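Local coordinates for protein (hdlp (histone deacetylase-like protein)) (Aquifex aeolicus, PDB 1C3P) that probably deacetylates acetylated lysine side chains, as a zinc-dependent bacterial relative of the eukaryotic histone deacetylases with the arginase-like alpha/beta fold, at residues L167-C172 with T257-E262; I220-G225 with S266-S271. All coordinates share one frame; numbering follows the deposited sequence.

Contact 1 of 2, residues L167-C172 with T257-E262; sequences LDAHHC and TDPLLE
D168, H170 and D258 form the zinc site of this histone deacetylase homologue, and here they meet without the metal. The loops that carry them follow the adjacent parallel strands 162-166 and 250-254 of the arginase-like alpha/beta fold. The side chains of D168 and D258 cross at about a right angle, their carboxylate planes 47° apart, with D168 OD1 2.9 Å from D258 OD1 and 3.0 Å from D258 OD2. All of these oxygens are acceptors, so the close approach is not a hydrogen bond; a zinc ion, as bound in other crystals of the protein, would be expected to offset the repulsion. Two donors of 167-172 hold D258, one on each oxygen. The backbone N of A169 gives a nearly straight bond to D258 OD1 (2.8 Å), reaching it from above the carboxylate plane. H170 ND1 donates to D258 OD2 at 3.0 Å in a bent bond (145°) that also comes from above that plane yet stays in the imidazole plane. D168, its CG anti to the backbone N (chi1 -170°), is steadied from within its own loop: H170 N meets OD2 from above the carboxylate plane in an Asx turn. Next to D258, P259, in the type I turn T257-L260, brings its CB to 4.2 Å from A169 CB, whose methyl also lies 3.4 Å from D258 OD1.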
# COMPACT_ATOMS: atom_id res chain seq x y z
N LEU A 167 1.09 -6.54 -0.47
CA LEU A 167 1.58 -6.85 -1.81
C LEU A 167 2.48 -5.79 -2.43
O LEU A 167 2.90 -5.92 -3.59
CB LEU A 167 0.41 -7.16 -2.75
CG LEU A 167 -0.42 -8.36 -2.27
CD1 LEU A 167 -1.46 -8.70 -3.32
CD2 LEU A 167 0.49 -9.58 -2.03
N ASP A 168 2.76 -4.74 -1.67
CA ASP A 168 3.65 -3.66 -2.11
C ASP A 168 5.01 -4.30 -2.36
O ASP A 168 5.37 -5.25 -1.67
CB ASP A 168 3.78 -2.63 -0.98
CG ASP A 168 4.48 -1.37 -1.42
OD1 ASP A 168 3.86 -0.59 -2.17
OD2 ASP A 168 5.65 -1.16 -1.03
N ALA A 169 5.78 -3.76 -3.31
CA ALA A 169 7.11 -4.28 -3.66
C ALA A 169 8.17 -4.05 -2.58
O ALA A 169 9.32 -4.45 -2.75
CB ALA A 169 7.58 -3.67 -5.01
N HIS A 170 7.78 -3.39 -1.49
CA HIS A 170 8.71 -3.16 -0.39
C HIS A 170 8.11 -3.74 0.88
O HIS A 170 6.89 -3.74 1.05
CB HIS A 170 8.99 -1.66 -0.17
CG HIS A 170 9.65 -0.99 -1.33
ND1 HIS A 170 8.95 -0.54 -2.43
CD2 HIS A 170 10.95 -0.72 -1.57
CE1 HIS A 170 9.79 -0.01 -3.30
NE2 HIS A 170 11.01 -0.11 -2.81
N HIS A 171 8.97 -4.22 1.78
CA HIS A 171 8.55 -4.82 3.05
C HIS A 171 7.88 -3.84 4.02
O HIS A 171 8.34 -2.71 4.19
CB HIS A 171 9.79 -5.46 3.69
CG HIS A 171 9.61 -5.92 5.10
ND1 HIS A 171 8.69 -6.88 5.47
CD2 HIS A 171 10.25 -5.56 6.24
CE1 HIS A 171 8.78 -7.09 6.78
NE2 HIS A 171 9.72 -6.30 7.26
N CYS A 172 6.78 -4.27 4.64
CA CYS A 172 6.06 -3.46 5.62
C CYS A 172 6.80 -3.58 6.96
O CYS A 172 6.27 -4.13 7.93
CB CYS A 172 4.62 -3.99 5.78
SG CYS A 172 4.48 -5.80 5.94
N THR A 257 1.19 -0.07 -6.06
CA THR A 257 1.42 -0.38 -7.47
C THR A 257 2.89 -0.40 -7.85
O THR A 257 3.22 -0.58 -9.02
CB THR A 257 0.67 0.62 -8.40
OG1 THR A 257 1.15 1.95 -8.18
CG2 THR A 257 -0.83 0.58 -8.11
N ASP A 258 3.78 -0.23 -6.88
CA ASP A 258 5.19 -0.25 -7.22
C ASP A 258 5.73 -1.56 -7.81
O ASP A 258 6.85 -1.57 -8.31
CB ASP A 258 6.07 0.24 -6.06
CG ASP A 258 5.77 -0.43 -4.74
OD1 ASP A 258 5.00 -1.41 -4.72
OD2 ASP A 258 6.33 0.04 -3.72
N PRO A 259 5.01 -2.68 -7.69
CA PRO A 259 5.56 -3.90 -8.29
C PRO A 259 5.55 -3.90 -9.84
O PRO A 259 6.18 -4.74 -10.47
CB PRO A 259 4.68 -5.01 -7.70
CG PRO A 259 3.37 -4.30 -7.48
CD PRO A 259 3.84 -3.02 -6.85
N LEU A 260 4.85 -2.95 -10.45
CA LEU A 260 4.76 -2.87 -11.91
C LEU A 260 6.06 -2.51 -12.62
O LEU A 260 6.89 -1.74 -12.13
CB LEU A 260 3.66 -1.88 -12.33
CG LEU A 260 2.25 -2.17 -11.80
CD1 LEU A 260 1.35 -0.96 -12.01
CD2 LEU A 260 1.70 -3.41 -12.46
N LEU A 261 6.21 -3.06 -13.82
CA LEU A 261 7.37 -2.81 -14.66
C LEU A 261 7.70 -1.32 -14.81
O LEU A 261 8.86 -0.92 -14.72
CB LEU A 261 7.14 -3.43 -16.04
CG LEU A 261 8.15 -3.10 -17.15
CD1 LEU A 261 9.54 -3.48 -16.70
CD2 LEU A 261 7.78 -3.84 -18.42
N GLU A 262 6.68 -0.50 -15.00
CA GLU A 262 6.89 0.93 -15.19
C GLU A 262 7.32 1.73 -13.96
O GLU A 262 7.71 2.89 -14.08
CB GLU A 262 5.64 1.58 -15.78
CG GLU A 262 5.36 1.15 -17.20
CD GLU A 262 4.53 -0.10 -17.28
OE1 GLU A 262 4.34 -0.78 -16.25
OE2 GLU A 262 4.08 -0.41 -18.40

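Contact 2 of 2, residues I220-G225 with S266-S271; sequences IPLPKG and SKFNLS
F268 reaches across to L222 with the far end of its ring. CZ comes to 3.6 Å from L222 CB, while the neighbouring CE2 lies 3.5 Å from the carbonyl oxygen of P223; both partners approach the ring obliquely. The bond from CA to CB of F268 points away from 220-225, but the ring turns back: CG stands anti to the carbonyl carbon and beside the backbone N (chi1 -74°), and the ring then extends toward the end of the strand. L222 O lies in the plane of the ring at its edge, 3.9 Å from CE2; this oxygen also accepts a hydrogen bond from the hydroxyl of Y196. L222 also packs on A234 of helix 228-245. Strand 217-222 is the outermost of the parallel sheet at this end of the histone deacetylase fold, and the loop 266-271 that lies against its C-terminal end belongs to the connection between strand 250-254 and helix 272-286. Farther out, K224 and K267 run side by side and point the same way, touching through the aliphatic bases of their chains, CB to CB at 4.0 Å. The K224 chain is extended beyond CG, whereas that of K267 bends at chi2 (-55°). Next to this pair the backbones are tied directly: G225 N donates to K267 O at 2.7 Å, with an N-H...O angle of 144°. Within 266-271, F268 N donates to S266 OG in an ST turn around K267, which links the residue carrying the ring to the serine two positions earlier, 3.2 Å between N and OG.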
# COMPACT_ATOMS: atom_id res chain seq x y z
N ILE A 220 8.25 -12.91 2.31
CA ILE A 220 8.59 -13.68 1.11
C ILE A 220 9.46 -12.73 0.26
O ILE A 220 8.95 -11.96 -0.56
CB ILE A 220 7.30 -14.06 0.34
CG1 ILE A 220 6.35 -14.89 1.23
CG2 ILE A 220 7.67 -14.79 -0.94
CD1 ILE A 220 6.82 -16.30 1.55
N PRO A 221 10.79 -12.77 0.45
CA PRO A 221 11.68 -11.88 -0.31
C PRO A 221 11.82 -12.42 -1.72
O PRO A 221 12.04 -13.61 -1.90
CB PRO A 221 13.01 -11.97 0.47
CG PRO A 221 12.62 -12.69 1.78
CD PRO A 221 11.60 -13.65 1.30
N LEU A 222 11.68 -11.55 -2.72
CA LEU A 222 11.75 -11.95 -4.12
C LEU A 222 12.86 -11.23 -4.90
O LEU A 222 13.23 -10.11 -4.58
CB LEU A 222 10.39 -11.71 -4.77
CG LEU A 222 9.34 -12.60 -4.08
CD1 LEU A 222 7.93 -12.19 -4.52
CD2 LEU A 222 9.62 -14.05 -4.42
N PRO A 223 13.40 -11.89 -5.93
CA PRO A 223 14.48 -11.37 -6.78
C PRO A 223 14.19 -10.30 -7.80
O PRO A 223 13.04 -10.02 -8.13
CB PRO A 223 15.01 -12.64 -7.46
CG PRO A 223 13.72 -13.38 -7.72
CD PRO A 223 13.05 -13.26 -6.35
N LYS A 224 15.26 -9.69 -8.29
CA LYS A 224 15.17 -8.67 -9.33
C LYS A 224 14.63 -9.30 -10.62
O LYS A 224 14.84 -10.49 -10.89
CB LYS A 224 16.56 -8.11 -9.62
CG LYS A 224 17.27 -7.50 -8.41
CD LYS A 224 18.67 -7.01 -8.80
CE LYS A 224 19.43 -6.49 -7.56
NZ LYS A 224 20.79 -5.99 -7.91
N GLY A 225 13.96 -8.48 -11.43
CA GLY A 225 13.42 -8.97 -12.69
C GLY A 225 12.24 -9.90 -12.55
O GLY A 225 11.92 -10.63 -13.48
N SER A 266 10.96 -0.27 -8.05
CA SER A 266 11.04 -1.71 -7.80
C SER A 266 11.75 -2.36 -8.96
O SER A 266 11.70 -1.88 -10.10
CB SER A 266 9.66 -2.37 -7.67
OG SER A 266 9.13 -2.71 -8.95
N LYS A 267 12.43 -3.47 -8.68
CA LYS A 267 13.09 -4.21 -9.73
C LYS A 267 12.15 -5.30 -10.23
O LYS A 267 12.56 -6.21 -10.94
CB LYS A 267 14.39 -4.82 -9.21
CG LYS A 267 15.37 -3.78 -8.72
CD LYS A 267 15.67 -2.75 -9.78
CE LYS A 267 16.65 -1.71 -9.24
NZ LYS A 267 16.85 -0.62 -10.22
N PHE A 268 10.87 -5.21 -9.85
CA PHE A 268 9.85 -6.16 -10.29
C PHE A 268 9.33 -5.65 -11.64
O PHE A 268 9.23 -4.44 -11.85
CB PHE A 268 8.68 -6.22 -9.30
CG PHE A 268 8.98 -6.94 -8.01
CD1 PHE A 268 7.97 -7.07 -7.03
CD2 PHE A 268 10.22 -7.52 -7.76
CE1 PHE A 268 8.20 -7.75 -5.84
CE2 PHE A 268 10.46 -8.21 -6.55
CZ PHE A 268 9.46 -8.33 -5.60
N ASN A 269 9.01 -6.56 -12.55
CA ASN A 269 8.51 -6.17 -13.86
C ASN A 269 7.14 -6.77 -14.13
O ASN A 269 6.92 -7.41 -15.15
CB ASN A 269 9.46 -6.63 -14.97
CG ASN A 269 10.86 -6.08 -14.81
OD1 ASN A 269 11.04 -4.90 -14.48
ND2 ASN A 269 11.86 -6.92 -15.06
N LEU A 270 6.20 -6.53 -13.22
CA LEU A 270 4.88 -7.10 -13.39
C LEU A 270 3.96 -6.29 -14.31
O LEU A 270 4.22 -5.12 -14.62
CB LEU A 270 4.20 -7.23 -12.03
CG LEU A 270 4.95 -7.95 -10.90
CD1 LEU A 270 3.93 -8.19 -9.79
CD2 LEU A 270 5.55 -9.27 -11.37
N SER A 271 2.87 -6.94 -14.73
CA SER A 271 1.83 -6.35 -15.57
C SER A 271 0.67 -5.97 -14.64
O SER A 271 0.54 -6.56 -13.56
CB SER A 271 1.31 -7.37 -16.58
OG SER A 271 0.57 -8.41 -15.94

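Contacts 1 and 2 adjoin, their centres 8 Å apart, because 257-262 and 266-271 belong to the same long loop between strand 250-254 and helix 272-286. The two parts of that loop pair through their backbones: L261 N lies 3.0 Å from L270 O, and P259 O 3.3 Å from L270 N, both probable hydrogen bonds. S266 OG, which takes part in the ST turn of contact 2, also lies 2.6 Å from D258 O, so the loop of contact 2 directly touches a zinc-binding residue of contact 1. The side chain of F268 is about 7 Å from that of D258 and about 8 Å from that of H170, so the F268 end of contact 2 lies near the metal site.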